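Local coordinates for protein methylglyoxal reductase (NADPH-dependent) (Candida albicans SC5314, PDB 6KWS) that probably catalyses the NADPH-dependent reduction of methylglyoxal, as a short-chain reductase of the NAD(P)-dependent epimerase/dehydratase family with a Rossmann-fold core, at residues 135-145 with 301-312; 148-156 with 165-176. The protein carries 1 engineered substitution. All coordinates share one frame; numbering follows the deposited sequence.

Contact 1 of 2, residues 135-145 with 301-312; sequences KEADKNAIITE and AESLATIDDTKS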
loop_
_atom_site.group_PDB
_atom_site.type_symbol
_atom_site.label_atom_id
_atom_site.label_comp_id
_atom_site.label_asym_id
_atom_site.label_seq_id
_atom_site.Cartn_x
_atom_site.Cartn_y
_atom_site.Cartn_z
ATOM N N LYS A 135 7.492 7.695 -18.892
ATOM C CA LYS A 135 8.525 6.680 -18.744
ATOM C C LYS A 135 7.935 5.278 -18.597
ATOM O O LYS A 135 8.435 4.329 -19.216
ATOM C CB LYS A 135 9.418 7.001 -17.547
ATOM C CG LYS A 135 10.863 6.925 -17.897
ATOM C CD LYS A 135 11.637 6.078 -16.944
ATOM C CE LYS A 135 12.655 6.947 -16.228
ATOM N NZ LYS A 135 14.042 6.500 -16.477
ATOM N N GLU A 136 6.883 5.132 -17.782
ATOM C CA GLU A 136 6.266 3.824 -17.564
ATOM C C GLU A 136 5.772 3.209 -18.871
ATOM O O GLU A 136 5.758 1.977 -19.022
ATOM C CB GLU A 136 5.114 3.961 -16.561
ATOM C CG GLU A 136 4.175 2.768 -16.479
ATOM C CD GLU A 136 4.631 1.732 -15.460
ATOM O OE1 GLU A 136 3.793 0.943 -14.956
ATOM O OE2 GLU A 136 5.841 1.704 -15.163
ATOM N N ALA A 137 5.393 4.045 -19.833
ATOM C CA ALA A 137 4.884 3.589 -21.113
ATOM C C ALA A 137 5.979 3.328 -22.140
ATOM O O ALA A 137 5.652 3.090 -23.309
ATOM C CB ALA A 137 3.891 4.613 -21.669
ATOM N N ASP A 138 7.264 3.381 -21.745
ATOM C CA ASP A 138 8.396 3.279 -22.669
ATOM C C ASP A 138 9.054 1.911 -22.490
ATOM O O ASP A 138 9.742 1.667 -21.490
ATOM C CB ASP A 138 9.398 4.424 -22.446
ATOM C CG ASP A 138 10.662 4.315 -23.346
ATOM O OD1 ASP A 138 10.668 3.497 -24.307
ATOM O OD2 ASP A 138 11.653 5.053 -23.091
ATOM N N LYS A 139 8.862 1.025 -23.472
ATOM C CA LYS A 139 9.402 -0.327 -23.369
ATOM C C LYS A 139 10.929 -0.335 -23.219
ATOM O O LYS A 139 11.494 -1.355 -22.790
ATOM C CB LYS A 139 8.980 -1.145 -24.600
ATOM C CG LYS A 139 10.018 -1.096 -25.702
ATOM C CD LYS A 139 9.508 -1.566 -27.015
ATOM C CE LYS A 139 10.595 -1.401 -28.066
ATOM N NZ LYS A 139 11.885 -1.950 -27.585
ATOM N N ASN A 140 11.611 0.764 -23.561
ATOM C CA ASN A 140 13.062 0.823 -23.447
ATOM C C ASN A 140 13.532 1.423 -22.128
ATOM O O ASN A 140 14.738 1.403 -21.849
ATOM C CB ASN A 140 13.658 1.618 -24.613
ATOM C CG ASN A 140 13.402 0.962 -25.962
ATOM O OD1 ASN A 140 13.566 -0.253 -26.118
ATOM N ND2 ASN A 140 12.975 1.759 -26.937
ATOM N N ALA A 141 12.617 1.933 -21.307
ATOM C CA ALA A 141 12.980 2.565 -20.051
ATOM C C ALA A 141 13.249 1.535 -18.943
ATOM O O ALA A 141 12.640 0.460 -18.894
ATOM C CB ALA A 141 11.872 3.526 -19.624
ATOM N N ILE A 142 14.187 1.881 -18.050
ATOM C CA ILE A 142 14.388 1.197 -16.773
ATOM C C ILE A 142 13.978 2.128 -15.638
ATOM O O ILE A 142 14.345 3.309 -15.641
ATOM C CB ILE A 142 15.846 0.772 -16.577
ATOM C CG1 ILE A 142 16.270 -0.224 -17.645
ATOM C CG2 ILE A 142 15.998 0.145 -15.221
ATOM C CD1 ILE A 142 17.701 -0.671 -17.482
ATOM N N ILE A 143 13.227 1.607 -14.663
ATOM C CA ILE A 143 12.748 2.406 -13.536
ATOM C C ILE A 143 13.210 1.785 -12.225
ATOM O O ILE A 143 12.965 0.597 -11.977
ATOM C CB ILE A 143 11.225 2.547 -13.540
ATOM C CG1 ILE A 143 10.763 3.218 -14.828
ATOM C CG2 ILE A 143 10.799 3.340 -12.323
ATOM C CD1 ILE A 143 9.259 3.492 -14.870
ATOM N N THR A 144 13.842 2.609 -11.374
ATOM C CA THR A 144 14.480 2.204 -10.118
ATOM C C THR A 144 14.007 3.101 -8.977
ATOM O O THR A 144 13.253 4.058 -9.172
ATOM C CB THR A 144 16.012 2.281 -10.205
ATOM O OG1 THR A 144 16.408 3.663 -10.230
ATOM C CG2 THR A 144 16.532 1.547 -11.459
ATOM N N GLU A 145 14.503 2.807 -7.774
ATOM C CA GLU A 145 14.139 3.575 -6.591
ATOM C C GLU A 145 14.558 5.046 -6.682
ATOM O O GLU A 145 14.033 5.880 -5.930
ATOM C CB GLU A 145 14.760 2.923 -5.356
ATOM C CG GLU A 145 14.366 1.463 -5.132
ATOM C CD GLU A 145 15.242 0.441 -5.878
ATOM O OE1 GLU A 145 15.069 -0.786 -5.631
ATOM O OE2 GLU A 145 16.094 0.854 -6.705
ATOM N N ALA A 301 5.472 -6.800 -22.940
ATOM C CA ALA A 301 6.758 -6.654 -23.599
ATOM C C ALA A 301 6.805 -5.380 -24.425
ATOM O O ALA A 301 7.841 -4.713 -24.488
ATOM C CB ALA A 301 7.028 -7.871 -24.474
ATOM N N GLU A 302 5.686 -5.009 -25.040
ATOM C CA GLU A 302 5.687 -3.949 -26.040
ATOM C C GLU A 302 5.459 -2.555 -25.475
ATOM O O GLU A 302 5.809 -1.583 -26.146
ATOM C CB GLU A 302 4.615 -4.208 -27.108
ATOM C CG GLU A 302 5.124 -4.972 -28.313
ATOM C CD GLU A 302 4.035 -5.745 -29.051
ATOM O OE1 GLU A 302 2.828 -5.492 -28.811
ATOM O OE2 GLU A 302 4.402 -6.607 -29.884
ATOM N N SER A 303 4.873 -2.415 -24.275
ATOM C CA SER A 303 4.376 -1.094 -23.900
ATOM C C SER A 303 4.605 -0.712 -22.436
ATOM O O SER A 303 3.962 0.236 -21.955
ATOM C CB SER A 303 2.872 -0.973 -24.187
ATOM O OG SER A 303 2.112 -1.811 -23.336
ATOM N N LEU A 304 5.490 -1.406 -21.714
ATOM C CA LEU A 304 5.791 -1.056 -20.331
ATOM C C LEU A 304 7.294 -1.008 -20.096
ATOM O O LEU A 304 8.036 -1.866 -20.584
ATOM C CB LEU A 304 5.170 -2.054 -19.354
ATOM C CG LEU A 304 3.647 -2.016 -19.243
ATOM C CD1 LEU A 304 3.147 -3.137 -18.335
ATOM C CD2 LEU A 304 3.202 -0.655 -18.742
ATOM N N ALA A 305 7.733 -0.011 -19.328
ATOM C CA ALA A 305 9.104 -0.009 -18.849
ATOM C C ALA A 305 9.388 -1.264 -18.030
ATOM O O ALA A 305 8.487 -1.982 -17.594
ATOM C CB ALA A 305 9.387 1.226 -17.997
ATOM N N THR A 306 10.668 -1.515 -17.822
ATOM C CA THR A 306 11.131 -2.537 -16.903
ATOM C C THR A 306 11.353 -1.906 -15.541
ATOM O O THR A 306 12.074 -0.907 -15.423
ATOM C CB THR A 306 12.430 -3.161 -17.407
ATOM O OG1 THR A 306 12.201 -3.730 -18.700
ATOM C CG2 THR A 306 12.901 -4.227 -16.459
ATOM N N ILE A 307 10.724 -2.480 -14.522
ATOM C CA ILE A 307 10.939 -2.046 -13.149
ATOM C C ILE A 307 12.143 -2.793 -12.615
ATOM O O ILE A 307 12.132 -4.027 -12.549
ATOM C CB ILE A 307 9.708 -2.305 -12.275
ATOM C CG1 ILE A 307 8.541 -1.451 -12.758
ATOM C CG2 ILE A 307 10.031 -2.026 -10.822
ATOM C CD1 ILE A 307 7.249 -1.915 -12.207
ATOM N N ASP A 308 13.185 -2.056 -12.245
ATOM C CA ASP A 308 14.416 -2.664 -11.745
ATOM C C ASP A 308 14.484 -2.458 -10.237
ATOM O O ASP A 308 15.040 -1.467 -9.757
ATOM C CB ASP A 308 15.645 -2.091 -12.435
ATOM C CG ASP A 308 16.925 -2.728 -11.948
ATOM O OD1 ASP A 308 16.842 -3.771 -11.261
ATOM O OD2 ASP A 308 18.013 -2.191 -12.257
ATOM N N ASP A 309 13.936 -3.421 -9.490
ATOM C CA ASP A 309 13.895 -3.367 -8.033
ATOM C C ASP A 309 14.975 -4.233 -7.388
ATOM O O ASP A 309 14.800 -4.694 -6.253
ATOM C CB ASP A 309 12.500 -3.750 -7.519
ATOM C CG ASP A 309 12.079 -5.187 -7.888
ATOM O OD1 ASP A 309 12.421 -5.673 -8.987
ATOM O OD2 ASP A 309 11.372 -5.824 -7.070
ATOM N N THR A 310 16.112 -4.421 -8.073
ATOM C CA THR A 310 17.188 -5.264 -7.548
ATOM C C THR A 310 17.581 -4.855 -6.130
ATOM O O THR A 310 17.588 -5.683 -5.214
ATOM C CB THR A 310 18.401 -5.211 -8.482
ATOM O OG1 THR A 310 17.951 -5.281 -9.836
ATOM C CG2 THR A 310 19.312 -6.386 -8.238
ATOM N N LYS A 311 17.879 -3.571 -5.926
ATOM C CA LYS A 311 18.346 -3.124 -4.622
ATOM C C LYS A 311 17.272 -3.308 -3.554
ATOM O O LYS A 311 17.569 -3.723 -2.424
ATOM C CB LYS A 311 18.804 -1.671 -4.729
ATOM C CG LYS A 311 18.997 -0.968 -3.404
ATOM C CD LYS A 311 17.804 -0.066 -3.074
ATOM C CE LYS A 311 18.210 0.948 -2.034
ATOM N NZ LYS A 311 18.904 0.288 -0.867
ATOM N N SER A 312 16.011 -3.031 -3.897
ATOM C CA SER A 312 14.925 -3.299 -2.959
ATOM C C SER A 312 14.828 -4.788 -2.630
ATOM O O SER A 312 14.666 -5.165 -1.465
ATOM C CB SER A 312 13.604 -2.784 -3.529
ATOM O OG SER A 312 13.596 -1.372 -3.610
#
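A two-stranded parallel sheet, separate from the large Rossmann-type sheet, joins Ile-142 and Ile-143 to Thr-306 and Ile-307, tying the loop after helix 133-136 to the C-terminal part of the chain. Thr-306 N donates to Ala-141 O, Ile-143 N to Thr-306 O and Asp-308 N to Ile-143 O (2.7 Å for the last), the alternating pattern of parallel strands. Ile-142 and Thr-306 share one face of this sheet, Ile-143 and Ile-307 the other, where both isoleucines also touch Tyr-127. Upstream, Ala-305 N reaches the end of helix 133-136 and bonds Glu-136 O. The methyl of Ala-305 sits between the carbonyl oxygens of Lys-135 and Ala-141, and meets Ala-141 CB at 3.8 Å and the CD1 tip of Ile-143. The chain between is a type I turn, Asp-138 to Ala-141, braced by an Asx turn from Asp-138 OD1 to Asn-140 N; the flank of Lys-139 at CB and CD lies against Glu-302 O. Glu-136 runs alongside Leu-304, its carboxylate held by Arg-267 and Tyr-127. On the face of Ile-142 and Thr-306, Ile-142 CG2 lies beside Asp-308 CB, the two side chains pointing the same way; chi1 of -62° sets CG1 of the isoleucine beside its backbone N and leaves CG2 anti to it, where it meets the aspartate. Past the strands, Glu-145 bends at chi2 (86°) toward the first turn of helix 310-316, and the CD methylene of Lys-311 rests against its carboxylate. Ser-312 grips one oxygen twice: its backbone N meets Glu-145 OE1 from above the carboxylate plane at 3.0 Å, while its hydroxyl OG, which is also bonded to Leu-262 N, donates to the anti lone pair of Glu-145 OE1 at 2.6 Å.

Contact 2 of 2, residues 148-156 with 165-176; sequences WNEISWQDA and RGSKKFAEKAAW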
loop_
_atom_site.group_PDB
_atom_site.type_symbol
_atom_site.label_atom_id
_atom_site.label_comp_id
_atom_site.label_asym_id
_atom_site.label_seq_id
_atom_site.Cartn_x
_atom_site.Cartn_y
_atom_site.Cartn_z
ATOM N N TRP A 148 11.747 9.552 -9.868
ATOM C CA TRP A 148 10.621 10.246 -9.262
ATOM C C TRP A 148 9.575 10.547 -10.322
ATOM O O TRP A 148 9.912 10.843 -11.471
ATOM C CB TRP A 148 11.062 11.553 -8.592
ATOM C CG TRP A 148 11.541 11.351 -7.214
ATOM C CD1 TRP A 148 12.794 10.980 -6.820
ATOM C CD2 TRP A 148 10.761 11.472 -6.023
ATOM N NE1 TRP A 148 12.845 10.869 -5.446
ATOM C CE2 TRP A 148 11.612 11.172 -4.932
ATOM C CE3 TRP A 148 9.426 11.807 -5.770
ATOM C CZ2 TRP A 148 11.170 11.200 -3.607
ATOM C CZ3 TRP A 148 8.988 11.839 -4.449
ATOM C CH2 TRP A 148 9.860 11.539 -3.386
ATOM N N ASN A 149 8.301 10.451 -9.940
ATOM C CA ASN A 149 7.234 10.904 -10.822
ATOM C C ASN A 149 7.440 12.396 -11.066
ATOM O O ASN A 149 7.367 13.207 -10.129
ATOM C CB ASN A 149 5.849 10.594 -10.233
ATOM C CG ASN A 149 4.691 10.945 -11.186
ATOM O OD1 ASN A 149 4.883 11.573 -12.233
ATOM N ND2 ASN A 149 3.476 10.553 -10.805
ATOM N N GLU A 150 7.726 12.779 -12.309
ATOM C CA GLU A 150 8.047 14.184 -12.525
ATOM C C GLU A 150 6.820 15.031 -12.832
ATOM O O GLU A 150 6.969 16.169 -13.285
ATOM C CB GLU A 150 9.131 14.327 -13.620
ATOM C CG GLU A 150 10.519 13.861 -13.121
ATOM C CD GLU A 150 11.140 14.779 -12.045
ATOM O OE1 GLU A 150 11.811 15.797 -12.394
ATOM O OE2 GLU A 150 10.903 14.492 -10.843
ATOM N N ILE A 151 5.617 14.546 -12.511
ATOM C CA ILE A 151 4.416 15.319 -12.795
ATOM C C ILE A 151 4.455 16.627 -12.011
ATOM O O ILE A 151 4.884 16.672 -10.856
ATOM C CB ILE A 151 3.151 14.495 -12.484
ATOM C CG1 ILE A 151 1.883 15.306 -12.823
ATOM C CG2 ILE A 151 3.137 14.052 -11.030
ATOM C CD1 ILE A 151 0.555 14.496 -12.779
ATOM N N SER A 152 4.026 17.708 -12.650
ATOM C CA SER A 152 3.925 18.985 -11.960
ATOM C C SER A 152 2.662 19.084 -11.096
ATOM O O SER A 152 1.658 18.393 -11.303
ATOM C CB SER A 152 3.907 20.125 -12.960
ATOM O OG SER A 152 2.675 20.131 -13.638
ATOM N N TRP A 153 2.726 19.986 -10.120
ATOM C CA TRP A 153 1.536 20.367 -9.370
ATOM C C TRP A 153 0.420 20.785 -10.306
ATOM O O TRP A 153 -0.745 20.433 -10.101
ATOM C CB TRP A 153 1.882 21.511 -8.414
ATOM C CG TRP A 153 0.816 21.860 -7.418
ATOM C CD1 TRP A 153 -0.215 22.740 -7.594
ATOM C CD2 TRP A 153 0.702 21.374 -6.074
ATOM N NE1 TRP A 153 -0.970 22.824 -6.445
ATOM C CE2 TRP A 153 -0.427 21.997 -5.497
ATOM C CE3 TRP A 153 1.447 20.478 -5.300
ATOM C CZ2 TRP A 153 -0.837 21.736 -4.190
ATOM C CZ3 TRP A 153 1.036 20.223 -3.998
ATOM C CH2 TRP A 153 -0.094 20.846 -3.460
ATOM N N GLN A 154 0.752 21.550 -11.338
ATOM C CA GLN A 154 -0.291 22.031 -12.227
ATOM C C GLN A 154 -0.940 20.871 -12.954
ATOM O O GLN A 154 -2.170 20.782 -13.024
ATOM C CB GLN A 154 0.281 23.057 -13.206
ATOM C CG GLN A 154 0.626 24.410 -12.568
ATOM C CD GLN A 154 1.755 24.325 -11.538
ATOM O OE1 GLN A 154 2.640 23.466 -11.622
ATOM N NE2 GLN A 154 1.732 25.229 -10.568
ATOM N N ASP A 155 -0.130 19.942 -13.456
ATOM C CA ASP A 155 -0.677 18.796 -14.164
ATOM C C ASP A 155 -1.416 17.838 -13.240
ATOM O O ASP A 155 -2.291 17.099 -13.700
ATOM C CB ASP A 155 0.447 18.092 -14.906
ATOM C CG ASP A 155 0.884 18.863 -16.151
ATOM O OD1 ASP A 155 0.345 19.981 -16.381
ATOM O OD2 ASP A 155 1.758 18.357 -16.904
ATOM N N ALA A 156 -1.104 17.851 -11.947
ATOM C CA ALA A 156 -1.799 16.979 -11.016
ATOM C C ALA A 156 -3.263 17.374 -10.809
ATOM O O ALA A 156 -4.051 16.528 -10.383
ATOM C CB ALA A 156 -1.050 16.958 -9.686
ATOM N N ARG A 165 -2.063 10.058 -8.482
ATOM C CA ARG A 165 -0.631 9.803 -8.530
ATOM C C ARG A 165 0.158 11.031 -8.086
ATOM O O ARG A 165 1.135 10.911 -7.340
ATOM C CB ARG A 165 -0.207 9.344 -9.927
ATOM C CG ARG A 165 -1.209 8.459 -10.671
ATOM C CD ARG A 165 -0.592 7.814 -11.935
ATOM N NE ARG A 165 0.477 6.834 -11.658
ATOM C CZ ARG A 165 1.750 6.931 -12.084
ATOM N NH1 ARG A 165 2.177 7.954 -12.816
ATOM N NH2 ARG A 165 2.617 5.987 -11.778
ATOM N N GLY A 166 -0.273 12.224 -8.494
ATOM C CA GLY A 166 0.364 13.432 -7.991
ATOM C C GLY A 166 0.393 13.494 -6.476
ATOM O O GLY A 166 1.435 13.760 -5.872
ATOM N N SER A 167 -0.748 13.232 -5.837
ATOM C CA SER A 167 -0.798 13.335 -4.384
ATOM C C SER A 167 0.155 12.355 -3.730
ATOM O O SER A 167 0.738 12.651 -2.679
ATOM C CB SER A 167 -2.210 13.087 -3.891
ATOM O OG SER A 167 -2.567 11.765 -4.222
ATOM N N LYS A 168 0.329 11.177 -4.327
ATOM C CA LYS A 168 1.297 10.245 -3.767
ATOM C C LYS A 168 2.706 10.818 -3.855
ATOM O O LYS A 168 3.454 10.800 -2.867
ATOM C CB LYS A 168 1.179 8.885 -4.457
ATOM C CG LYS A 168 -0.138 8.154 -4.115
ATOM C CD LYS A 168 -0.166 7.781 -2.652
ATOM C CE LYS A 168 -1.461 7.091 -2.248
ATOM N NZ LYS A 168 -1.303 6.413 -0.912
ATOM N N LYS A 169 3.055 11.407 -5.004
ATOM C CA LYS A 169 4.378 11.996 -5.182
ATOM C C LYS A 169 4.588 13.206 -4.269
ATOM O O LYS A 169 5.648 13.344 -3.651
ATOM C CB LYS A 169 4.580 12.372 -6.654
ATOM C CG LYS A 169 5.873 13.130 -6.993
ATOM C CD LYS A 169 5.651 14.651 -6.909
ATOM C CE LYS A 169 6.843 15.439 -7.435
ATOM N NZ LYS A 169 6.785 15.554 -8.918
ATOM N N PHE A 170 3.608 14.099 -4.164
ATOM C CA PHE A 170 3.859 15.273 -3.333
ATOM C C PHE A 170 3.844 14.927 -1.854
ATOM O O PHE A 170 4.640 15.479 -1.093
ATOM C CB PHE A 170 2.875 16.400 -3.677
ATOM C CG PHE A 170 3.151 17.007 -5.019
ATOM C CD1 PHE A 170 4.323 17.745 -5.228
ATOM C CD2 PHE A 170 2.302 16.773 -6.097
ATOM C CE1 PHE A 170 4.630 18.283 -6.475
ATOM C CE2 PHE A 170 2.595 17.304 -7.362
ATOM C CZ PHE A 170 3.770 18.064 -7.550
ATOM N N ALA A 171 3.003 13.969 -1.440
ATOM C CA ALA A 171 3.042 13.478 -0.059
ATOM C C ALA A 171 4.418 12.937 0.302
ATOM O O ALA A 171 4.944 13.228 1.380
ATOM C CB ALA A 171 1.985 12.398 0.165
ATOM N N GLU A 172 5.024 12.143 -0.591
ATOM C CA GLU A 172 6.344 11.599 -0.285
ATOM C C GLU A 172 7.423 12.672 -0.394
ATOM O O GLU A 172 8.379 12.681 0.397
ATOM C CB GLU A 172 6.677 10.419 -1.202
ATOM C CG GLU A 172 7.642 9.416 -0.535
ATOM C CD GLU A 172 8.419 8.546 -1.523
ATOM O OE1 GLU A 172 9.632 8.335 -1.304
ATOM O OE2 GLU A 172 7.825 8.065 -2.516
ATOM N N LYS A 173 7.303 13.562 -1.389
ATOM C CA LYS A 173 8.236 14.677 -1.496
ATOM C C LYS A 173 8.246 15.462 -0.192
ATOM O O LYS A 173 9.303 15.884 0.285
ATOM C CB LYS A 173 7.853 15.566 -2.680
ATOM C CG LYS A 173 8.953 16.410 -3.253
ATOM C CD LYS A 173 8.887 17.822 -2.779
ATOM C CE LYS A 173 9.628 18.723 -3.603
ATOM N NZ LYS A 173 9.325 18.521 -4.953
ATOM N N ALA A 174 7.081 15.580 0.442
ATOM C CA ALA A 174 6.977 16.357 1.666
ATOM C C ALA A 174 7.686 15.671 2.830
ATOM O O ALA A 174 8.301 16.342 3.669
ATOM C CB ALA A 174 5.506 16.601 1.983
ATOM N N ALA A 175 7.605 14.338 2.907
ATOM C CA ALA A 175 8.279 13.616 3.984
ATOM C C ALA A 175 9.792 13.780 3.912
ATOM O O ALA A 175 10.441 14.032 4.933
ATOM C CB ALA A 175 7.914 12.135 3.943
ATOM N N TRP A 176 10.383 13.611 2.719
ATOM C CA TRP A 176 11.830 13.761 2.605
ATOM C C TRP A 176 12.242 15.202 2.833
ATOM O O TRP A 176 13.283 15.461 3.455
ATOM C CB TRP A 176 12.332 13.276 1.249
ATOM C CG TRP A 176 12.178 11.810 1.054
ATOM C CD1 TRP A 176 11.358 11.190 0.165
ATOM C CD2 TRP A 176 12.847 10.768 1.777
ATOM N NE1 TRP A 176 11.485 9.834 0.272
ATOM C CE2 TRP A 176 12.387 9.545 1.261
ATOM C CE3 TRP A 176 13.792 10.752 2.807
ATOM C CZ2 TRP A 176 12.837 8.310 1.741
ATOM C CZ3 TRP A 176 14.242 9.528 3.280
ATOM C CH2 TRP A 176 13.767 8.322 2.741
#
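Lys-169 NZ is held by two backbone carbonyls of the loop 148-156, donating to Asn-149 O at 2.7 Å, in the carbonyl plane, and to Ile-151 O at 2.9 Å. Its chain, bent at chi2 (-91°) and chi4, brings the ammonium round to the loop and lays CD over the centre of the Phe-170 ring. The opposite face of that ring takes the edge of Trp-153 in a T-shaped stack, planes at 66° and CE3 3.7 Å above the phenyl plane. Phe-170 CZ also comes within 3.4 Å of Trp-153 N, and Gly-166, with no side chain, has its CA 4.2 Å from Ala-156 CB. At the other end of the loop, Trp-148 puts the rim of its six-membered ring against the helix: CZ3 meets Lys-169 O edge-on, and CZ2 meets Trp-176 CD1 at 3.8 Å, rim to rim. Glu-172 OE1 lies close to the indole plane of Trp-176 and accepts from its NE1; the same oxygen forms a salt bridge with Arg-260, which also makes a cation-pi contact with Trp-148. Asn-149 OD1 closes an Asx turn onto Ile-151 N, and its ND2 is bonded to Ala-128 O. Helix 160-181 also carries Lys-168, which binds NADPH when the cofactor is present, one position before Lys-169. The paired carbonyls probably stabilise the lysine charge, with the Glu-150 carboxylate near but not in contact.

How the contacts relate
Both contacts are partly buried. Their first segments, 135-145 and 148-156, nearly adjoin in the sequence, contact 2 nested within the long loop that contact 1 closes, yet their centres are about 19 Å apart. Contact 1 joins parts of the chain 156 residues apart through a small parallel sheet peripheral to the main one, mostly by backbone bonds with a glutamate-serine grip at one end. Contact 2 is local, folding a loop and a short helix onto the long helix that bears an NADPH-binding lysine, and relies on side chains: aromatic rings and a lysine bound to carbonyls. Arg-260 reaches both, bonding Glu-145 O beside contact 1 and Glu-172 in contact 2.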